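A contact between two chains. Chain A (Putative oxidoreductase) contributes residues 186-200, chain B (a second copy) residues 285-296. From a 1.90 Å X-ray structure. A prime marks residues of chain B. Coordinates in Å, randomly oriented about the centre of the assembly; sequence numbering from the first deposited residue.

Chain A, residues 186-200: AMVTFFEAVGAGDRF
Chain B, residues 285-296: DIAATTKSFARE

Chain A is helical from 186, continuing a helix that begins earlier in the chain and held by i to i+4 bonds such as Gly195 N to Phe191 O (2.9 Å). In chain B, 286-293 have helical phi/psi, but the bonds run i to i+3, as in Thr289′ N to Ile286′ O (3.0 Å). The segments run in the same general direction, Met187 lying by Ile286′ and Arg199 by Arg295′, with closest register at Phe191 CA to Thr290′ CA, 4.7 Å. Together they bury 669 Å².

Two aromatic rings dominate, each receiving a CH-pi contact from the other chain's backbone. Phe191 (chi1 -52°, chi2 -40°) points toward chain B; Ala287′ CA lies 4.2 Å from its ring centroid, 23° off the normal and therefore over the face. Phe293′ (chi1 -64°, chi2 97°) reciprocates: Glu192 CA lies 4.0 Å from its ring centroid, 28° off the normal.

Apolar packing extends this pattern. Selenomethionine Met187 (m, t, p) brings CE to 3.9 Å from Ile286′ CG2, while Phe191 CE2 approaches Ile286′ CG1 at 4.0 Å. Val194 (t) CG1 meets Thr290′ (m) CG2 at 3.6 Å. Gly195 permits the close approach: its CA is 4.0 Å from Phe293′ CB, and an ideal CB would clash with that atom at 2.7 Å.

No direct hydrogen bond crosses. The chain B threonine hydroxyls instead bond locally, Thr289′ OG1 to Ile286′ O (2.7 Å) and Thr290′ OG1 to Ala287′ O (3.0 Å). Arg199 NH1 comes within 2.9 Å of Phe293′ O, but the angle is poor; Arg295′ N and Ala294′ C lie over one guanidinium face. One water bridges the chains, donating to Asp198 OD2 (2.5 Å) and accepting from Arg295′ N (2.8 Å). Nearby, like charges approach, Asp198 OD2 to Glu296′ OE2, at 4.5 Å.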

ATOM      1  N   ALA A 186      -0.089  -4.984   4.057  1.00 22.74           N
ATOM      2  CA  ALA A 186      -0.539  -4.325   2.811  1.00 24.21           C
ATOM      3  C   ALA A 186      -0.449  -5.280   1.599  1.00 24.02           C
ATOM      4  O   ALA A 186      -1.383  -5.353   0.774  1.00 23.73           O
ATOM      5  CB  ALA A 186       0.279  -3.084   2.555  1.00 23.86           C
HETATM    6  N   MSE A 187       0.652  -6.026   1.507  1.00 24.15           N
HETATM    7  CA  MSE A 187       0.767  -7.086   0.483  1.00 26.69           C
HETATM    8  C   MSE A 187      -0.401  -8.092   0.529  1.00 25.78           C
HETATM    9  O   MSE A 187      -0.983  -8.428  -0.492  1.00 25.12           O
HETATM   10  CB  MSE A 187       2.084  -7.834   0.602  1.00 31.31           C
HETATM   11  CG  MSE A 187       3.306  -6.961   0.311  1.00 33.72           C
HETATM   12 SE   MSE A 187       5.005  -7.871   0.784  1.00 42.51          SE
HETATM   13  CE  MSE A 187       4.839  -9.595   0.011  1.00 34.57           C
ATOM     14  N   VAL A 188      -0.696  -8.596   1.716  1.00 24.84           N
ATOM     15  CA  VAL A 188      -1.746  -9.606   1.885  1.00 23.74           C
ATOM     16  C   VAL A 188      -3.145  -9.053   1.573  1.00 23.40           C
ATOM     17  O   VAL A 188      -3.972  -9.780   0.993  1.00 24.65           O
ATOM     18  CB  VAL A 188      -1.572 -10.274   3.236  1.00 24.39           C
ATOM     19  CG1 VAL A 188      -2.780 -11.216   3.631  1.00 22.26           C
ATOM     20  CG2 VAL A 188      -0.195 -11.038   3.218  1.00 23.53           C
ATOM     21  N   THR A 189      -3.418  -7.795   1.942  1.00 23.18           N
ATOM     22  CA  THR A 189      -4.659  -7.147   1.524  1.00 23.87           C
ATOM     23  C   THR A 189      -4.803  -7.220   0.006  1.00 24.16           C
ATOM     24  O   THR A 189      -5.885  -7.513  -0.499  1.00 24.76           O
ATOM     25  CB  THR A 189      -4.835  -5.662   1.980  1.00 23.40           C
ATOM     26  OG1 THR A 189      -4.020  -4.786   1.197  1.00 24.20           O
ATOM     27  CG2 THR A 189      -4.539  -5.497   3.458  1.00 21.62           C
ATOM     28  N   PHE A 190      -3.707  -6.990  -0.701  1.00 22.77           N
ATOM     29  CA  PHE A 190      -3.693  -7.121  -2.167  1.00 23.51           C
ATOM     30  C   PHE A 190      -3.987  -8.578  -2.613  1.00 22.53           C
ATOM     31  O   PHE A 190      -4.817  -8.756  -3.481  1.00 21.34           O
ATOM     32  CB  PHE A 190      -2.372  -6.585  -2.775  1.00 23.02           C
ATOM     33  CG  PHE A 190      -2.344  -6.596  -4.302  1.00 20.00           C
ATOM     34  CD1 PHE A 190      -2.937  -5.577  -5.045  1.00 23.29           C
ATOM     35  CD2 PHE A 190      -1.682  -7.629  -4.981  1.00 22.95           C
ATOM     36  CE1 PHE A 190      -2.916  -5.602  -6.472  1.00 20.43           C
ATOM     37  CE2 PHE A 190      -1.665  -7.663  -6.371  1.00 20.57           C
ATOM     38  CZ  PHE A 190      -2.275  -6.621  -7.113  1.00 22.08           C
ATOM     39  N   PHE A 191      -3.348  -9.600  -2.005  1.00 21.23           N
ATOM     40  CA  PHE A 191      -3.622 -10.997  -2.382  1.00 20.46           C
ATOM     41  C   PHE A 191      -5.063 -11.363  -2.097  1.00 20.51           C
ATOM     42  O   PHE A 191      -5.685 -12.089  -2.880  1.00 20.64           O
ATOM     43  CB  PHE A 191      -2.672 -12.007  -1.682  1.00 22.01           C
ATOM     44  CG  PHE A 191      -1.209 -11.664  -1.845  1.00 22.49           C
ATOM     45  CD1 PHE A 191      -0.725 -11.182  -3.041  1.00 24.04           C
ATOM     46  CD2 PHE A 191      -0.319 -11.841  -0.789  1.00 23.80           C
ATOM     47  CE1 PHE A 191       0.637 -10.845  -3.192  1.00 23.64           C
ATOM     48  CE2 PHE A 191       1.031 -11.512  -0.927  1.00 23.47           C
ATOM     49  CZ  PHE A 191       1.505 -11.033  -2.129  1.00 24.60           C
ATOM     50  N   GLU A 192      -5.592 -10.920  -0.955  1.00 20.85           N
ATOM     51  CA  GLU A 192      -6.998 -11.203  -0.615  1.00 21.20           C
ATOM     52  C   GLU A 192      -7.942 -10.571  -1.659  1.00 21.37           C
ATOM     53  O   GLU A 192      -8.899 -11.207  -2.115  1.00 22.47           O
ATOM     54  CB  GLU A 192      -7.338 -10.700   0.806  1.00 21.58           C
ATOM     55  CG  GLU A 192      -8.807 -10.872   1.237  1.00 22.52           C
ATOM     56  CD  GLU A 192      -9.001 -10.427   2.675  1.00 21.06           C
ATOM     57  OE1 GLU A 192      -8.744 -11.227   3.619  1.00 22.60           O
ATOM     58  OE2 GLU A 192      -9.385  -9.266   2.884  1.00 22.24           O
ATOM     59  N   ALA A 193      -7.666  -9.331  -2.047  1.00 20.64           N
ATOM     60  CA  ALA A 193      -8.553  -8.649  -3.003  1.00 20.71           C
ATOM     61  C   ALA A 193      -8.508  -9.322  -4.382  1.00 20.70           C
ATOM     62  O   ALA A 193      -9.540  -9.516  -5.028  1.00 22.32           O
ATOM     63  CB  ALA A 193      -8.161  -7.141  -3.122  1.00 18.59           C
ATOM     64  N   VAL A 194      -7.319  -9.683  -4.838  1.00 20.26           N
ATOM     65  CA  VAL A 194      -7.193 -10.385  -6.107  1.00 21.59           C
ATOM     66  C   VAL A 194      -7.910 -11.749  -6.046  1.00 21.36           C
ATOM     67  O   VAL A 194      -8.632 -12.128  -6.987  1.00 21.63           O
ATOM     68  CB  VAL A 194      -5.718 -10.539  -6.503  1.00 22.61           C
ATOM     69  CG1 VAL A 194      -5.557 -11.518  -7.666  1.00 25.06           C
ATOM     70  CG2 VAL A 194      -5.138  -9.153  -6.838  1.00 24.36           C
ATOM     71  N   GLY A 195      -7.710 -12.474  -4.955  1.00 20.11           N
ATOM     72  CA  GLY A 195      -8.413 -13.719  -4.739  1.00 20.26           C
ATOM     73  C   GLY A 195      -9.922 -13.515  -4.757  1.00 19.81           C
ATOM     74  O   GLY A 195     -10.635 -14.326  -5.341  1.00 20.04           O
ATOM     75  N   ALA A 196     -10.416 -12.458  -4.082  1.00 18.71           N
ATOM     76  CA  ALA A 196     -11.843 -12.137  -4.119  1.00 20.16           C
ATOM     77  C   ALA A 196     -12.302 -11.913  -5.540  1.00 20.69           C
ATOM     78  O   ALA A 196     -13.347 -12.444  -5.957  1.00 20.15           O
ATOM     79  CB  ALA A 196     -12.166 -10.892  -3.260  1.00 20.86           C
ATOM     80  N   GLY A 197     -11.499 -11.158  -6.310  1.00 22.73           N
ATOM     81  CA  GLY A 197     -11.821 -10.876  -7.699  1.00 25.17           C
ATOM     82  C   GLY A 197     -12.022 -12.153  -8.491  1.00 25.86           C
ATOM     83  O   GLY A 197     -13.007 -12.297  -9.239  1.00 25.13           O
ATOM     84  N   ASP A 198     -11.093 -13.087  -8.313  1.00 25.80           N
ATOM     85  CA  ASP A 198     -11.212 -14.385  -8.966  1.00 26.65           C
ATOM     86  C   ASP A 198     -12.555 -15.058  -8.680  1.00 25.90           C
ATOM     87  O   ASP A 198     -13.164 -15.675  -9.559  1.00 25.04           O
ATOM     88  CB  ASP A 198     -10.067 -15.298  -8.561  1.00 27.88           C
ATOM     89  CG  ASP A 198     -10.253 -16.703  -9.083  1.00 43.29           C
ATOM     90  OD1 ASP A 198     -10.019 -16.911 -10.286  1.00 29.51           O
ATOM     91  OD2 ASP A 198     -10.685 -17.594  -8.313  1.00 29.87           O
ATOM     92  N   ARG A 199     -13.061 -14.906  -7.470  1.00 26.10           N
ATOM     93  CA  ARG A 199     -14.341 -15.538  -7.172  1.00 26.81           C
ATOM     94  C   ARG A 199     -15.559 -14.781  -7.726  1.00 25.03           C
ATOM     95  O   ARG A 199     -16.667 -15.302  -7.749  1.00 22.97           O
ATOM     96  CB  ARG A 199     -14.443 -15.789  -5.673  1.00 30.23           C
ATOM     97  CG  ARG A 199     -13.462 -16.868  -5.272  1.00 54.30           C
ATOM     98  CD  ARG A 199     -13.639 -17.262  -3.870  1.00 34.11           C
ATOM     99  NE  ARG A 199     -14.251 -18.574  -3.748  1.00 55.55           N
ATOM    100  CZ  ARG A 199     -14.124 -19.342  -2.674  1.00 36.14           C
ATOM    101  NH1 ARG A 199     -13.413 -18.914  -1.634  1.00 56.10           N
ATOM    102  NH2 ARG A 199     -14.702 -20.538  -2.639  1.00 56.22           N
ATOM    103  N   PHE A 200     -15.341 -13.547  -8.163  1.00 24.80           N
ATOM    104  CA  PHE A 200     -16.344 -12.828  -8.922  1.00 25.24           C
ATOM    105  C   PHE A 200     -16.243 -13.144 -10.409  1.00 26.48           C
ATOM    106  O   PHE A 200     -17.011 -12.609 -11.191  1.00 27.32           O
ATOM    107  CB  PHE A 200     -16.218 -11.316  -8.732  1.00 23.67           C
ATOM    108  CG  PHE A 200     -16.805 -10.793  -7.428  1.00 26.23           C
ATOM    109  CD1 PHE A 200     -15.984 -10.515  -6.342  1.00 24.51           C
ATOM    110  CD2 PHE A 200     -18.160 -10.542  -7.307  1.00 23.86           C
ATOM    111  CE1 PHE A 200     -16.512 -10.027  -5.143  1.00 26.95           C
ATOM    112  CE2 PHE A 200     -18.691 -10.031  -6.143  1.00 25.82           C
ATOM    113  CZ  PHE A 200     -17.871  -9.791  -5.043  1.00 24.29           C
TER
ATOM    114  N   ASP B 285       6.233 -18.979  -3.846  1.00 30.26           N
ATOM    115  CA  ASP B 285       6.325 -17.538  -3.678  1.00 29.98           C
ATOM    116  C   ASP B 285       5.114 -17.064  -2.873  1.00 28.67           C
ATOM    117  O   ASP B 285       4.016 -17.649  -2.947  1.00 27.84           O
ATOM    118  CB  ASP B 285       6.373 -16.844  -5.042  1.00 30.26           C
ATOM    119  CG  ASP B 285       6.586 -15.327  -4.940  1.00 40.87           C
ATOM    120  OD1 ASP B 285       7.756 -14.878  -4.956  1.00 31.05           O
ATOM    121  OD2 ASP B 285       5.590 -14.569  -4.872  1.00 30.13           O
ATOM    122  N   ILE B 286       5.360 -16.026  -2.084  1.00 27.17           N
ATOM    123  CA  ILE B 286       4.365 -15.392  -1.225  1.00 26.26           C
ATOM    124  C   ILE B 286       3.093 -15.004  -1.999  1.00 26.06           C
ATOM    125  O   ILE B 286       1.971 -15.071  -1.453  1.00 25.57           O
ATOM    126  CB  ILE B 286       5.012 -14.211  -0.476  1.00 26.49           C
ATOM    127  CG1 ILE B 286       4.072 -13.632   0.597  1.00 29.96           C
ATOM    128  CG2 ILE B 286       5.522 -13.121  -1.490  1.00 29.29           C
ATOM    129  CD1 ILE B 286       3.626 -14.640   1.664  1.00 26.00           C
ATOM    130  N   ALA B 287       3.246 -14.674  -3.281  1.00 25.79           N
ATOM    131  CA  ALA B 287       2.075 -14.369  -4.121  1.00 26.47           C
ATOM    132  C   ALA B 287       1.116 -15.563  -4.263  1.00 26.84           C
ATOM    133  O   ALA B 287      -0.030 -15.356  -4.643  1.00 27.71           O
ATOM    134  CB  ALA B 287       2.487 -13.846  -5.492  1.00 25.52           C
ATOM    135  N   ALA B 288       1.554 -16.785  -3.927  1.00 26.72           N
ATOM    136  CA  ALA B 288       0.655 -17.955  -3.995  1.00 26.08           C
ATOM    137  C   ALA B 288      -0.437 -17.854  -2.947  1.00 25.92           C
ATOM    138  O   ALA B 288      -1.435 -18.605  -2.991  1.00 27.01           O
ATOM    139  CB  ALA B 288       1.416 -19.277  -3.819  1.00 26.96           C
ATOM    140  N   THR B 289      -0.253 -16.954  -1.991  1.00 25.04           N
ATOM    141  CA  THR B 289      -1.312 -16.638  -1.033  1.00 24.45           C
ATOM    142  C   THR B 289      -2.619 -16.372  -1.791  1.00 24.21           C
ATOM    143  O   THR B 289      -3.699 -16.781  -1.357  1.00 24.74           O
ATOM    144  CB  THR B 289      -0.950 -15.419  -0.155  1.00 23.86           C
ATOM    145  OG1 THR B 289       0.249 -15.692   0.575  1.00 24.10           O
ATOM    146  CG2 THR B 289      -2.073 -15.111   0.861  1.00 25.01           C
ATOM    147  N   THR B 290      -2.511 -15.666  -2.922  1.00 24.20           N
ATOM    148  CA  THR B 290      -3.637 -15.443  -3.813  1.00 24.69           C
ATOM    149  C   THR B 290      -4.462 -16.702  -4.122  1.00 26.36           C
ATOM    150  O   THR B 290      -5.718 -16.679  -4.029  1.00 27.17           O
ATOM    151  CB  THR B 290      -3.147 -14.769  -5.129  1.00 25.47           C
ATOM    152  OG1 THR B 290      -2.467 -13.542  -4.778  1.00 27.91           O
ATOM    153  CG2 THR B 290      -4.314 -14.418  -6.005  1.00 30.57           C
ATOM    154  N   LYS B 291      -3.778 -17.782  -4.503  1.00 26.86           N
ATOM    155  CA  LYS B 291      -4.438 -19.044  -4.870  1.00 29.04           C
ATOM    156  C   LYS B 291      -5.198 -19.710  -3.716  1.00 29.69           C
ATOM    157  O   LYS B 291      -6.146 -20.459  -3.968  1.00 30.75           O
ATOM    158  CB  LYS B 291      -3.430 -20.044  -5.459  1.00 29.80           C
ATOM    159  CG  LYS B 291      -2.944 -19.715  -6.878  1.00 43.19           C
ATOM    160  CD  LYS B 291      -1.502 -20.205  -7.145  1.00 32.67           C
ATOM    161  CE  LYS B 291      -1.354 -21.705  -7.168  1.00 44.16           C
ATOM    162  NZ  LYS B 291       0.082 -22.138  -7.165  1.00 34.24           N
ATOM    163  N   SER B 292      -4.812 -19.418  -2.474  1.00 29.41           N
ATOM    164  CA  SER B 292      -5.439 -20.020  -1.292  1.00 30.37           C
ATOM    165  C   SER B 292      -6.888 -19.565  -1.121  1.00 32.20           C
ATOM    166  O   SER B 292      -7.684 -20.206  -0.413  1.00 32.81           O
ATOM    167  CB  SER B 292      -4.610 -19.763  -0.016  1.00 30.71           C
ATOM    168  OG  SER B 292      -4.760 -18.449   0.515  1.00 27.72           O
ATOM    169  N   PHE B 293      -7.247 -18.477  -1.802  1.00 32.77           N
ATOM    170  CA  PHE B 293      -8.633 -18.024  -1.785  1.00 33.00           C
ATOM    171  C   PHE B 293      -9.540 -18.725  -2.799  1.00 33.89           C
ATOM    172  O   PHE B 293     -10.770 -18.555  -2.769  1.00 34.19           O
ATOM    173  CB  PHE B 293      -8.690 -16.508  -1.953  1.00 32.17           C
ATOM    174  CG  PHE B 293      -8.043 -15.764  -0.821  1.00 28.54           C
ATOM    175  CD1 PHE B 293      -6.738 -15.319  -0.919  1.00 31.49           C
ATOM    176  CD2 PHE B 293      -8.756 -15.512   0.355  1.00 32.37           C
ATOM    177  CE1 PHE B 293      -6.144 -14.636   0.131  1.00 27.84           C
ATOM    178  CE2 PHE B 293      -8.169 -14.835   1.423  1.00 28.19           C
ATOM    179  CZ  PHE B 293      -6.864 -14.388   1.309  1.00 31.83           C
ATOM    180  N   ALA B 294      -8.939 -19.503  -3.698  1.00 34.79           N
ATOM    181  CA  ALA B 294      -9.676 -20.065  -4.837  1.00 36.15           C
ATOM    182  C   ALA B 294     -10.736 -21.075  -4.408  1.00 38.14           C
ATOM    183  O   ALA B 294     -10.566 -21.761  -3.396  1.00 39.18           O
ATOM    184  CB  ALA B 294      -8.720 -20.686  -5.834  1.00 36.11           C
ATOM    185  N   ARG B 295     -11.839 -21.137  -5.160  1.00 38.84           N
ATOM    186  CA  ARG B 295     -12.851 -22.180  -4.988  1.00 40.41           C
ATOM    187  C   ARG B 295     -12.229 -23.542  -5.309  1.00 41.97           C
ATOM    188  O   ARG B 295     -12.226 -24.454  -4.481  1.00 42.08           O
ATOM    189  CB  ARG B 295     -14.055 -21.882  -5.894  1.00 40.20           C
ATOM    190  CG  ARG B 295     -15.050 -23.022  -6.040  1.00 42.47           C
ATOM    191  CD  ARG B 295     -16.387 -22.531  -6.569  1.00 40.10           C
ATOM    192  NE  ARG B 295     -17.416 -23.541  -6.322  1.00 41.63           N
ATOM    193  CZ  ARG B 295     -18.720 -23.299  -6.314  1.00 39.53           C
ATOM    194  NH1 ARG B 295     -19.565 -24.283  -6.072  1.00 41.31           N
ATOM    195  NH2 ARG B 295     -19.178 -22.078  -6.545  1.00 41.10           N
ATOM    196  N   GLU B 296     -11.708 -23.644  -6.528  1.00 43.74           N
ATOM    197  CA  GLU B 296     -10.956 -24.787  -7.054  1.00 46.05           C
ATOM    198  C   GLU B 296      -9.639 -24.952  -6.286  1.00 46.46           C
ATOM    199  O   GLU B 296      -9.251 -26.059  -5.918  1.00 46.71           O
ATOM    200  CB  GLU B 296     -10.673 -24.502  -8.537  1.00 47.75           C
ATOM    201  CG  GLU B 296     -10.985 -23.004  -8.896  1.00 61.22           C
ATOM    202  CD  GLU B 296     -10.036 -22.354  -9.911  1.00 49.48           C
ATOM    203  OE1 GLU B 296     -10.262 -22.513 -11.135  1.00 61.26           O
ATOM    204  OE2 GLU B 296      -9.089 -21.653  -9.485  1.00 61.15           O
TER
HETATM  205  O   HOH W   1     -12.023 -19.611  -7.553  1.00 37.43           O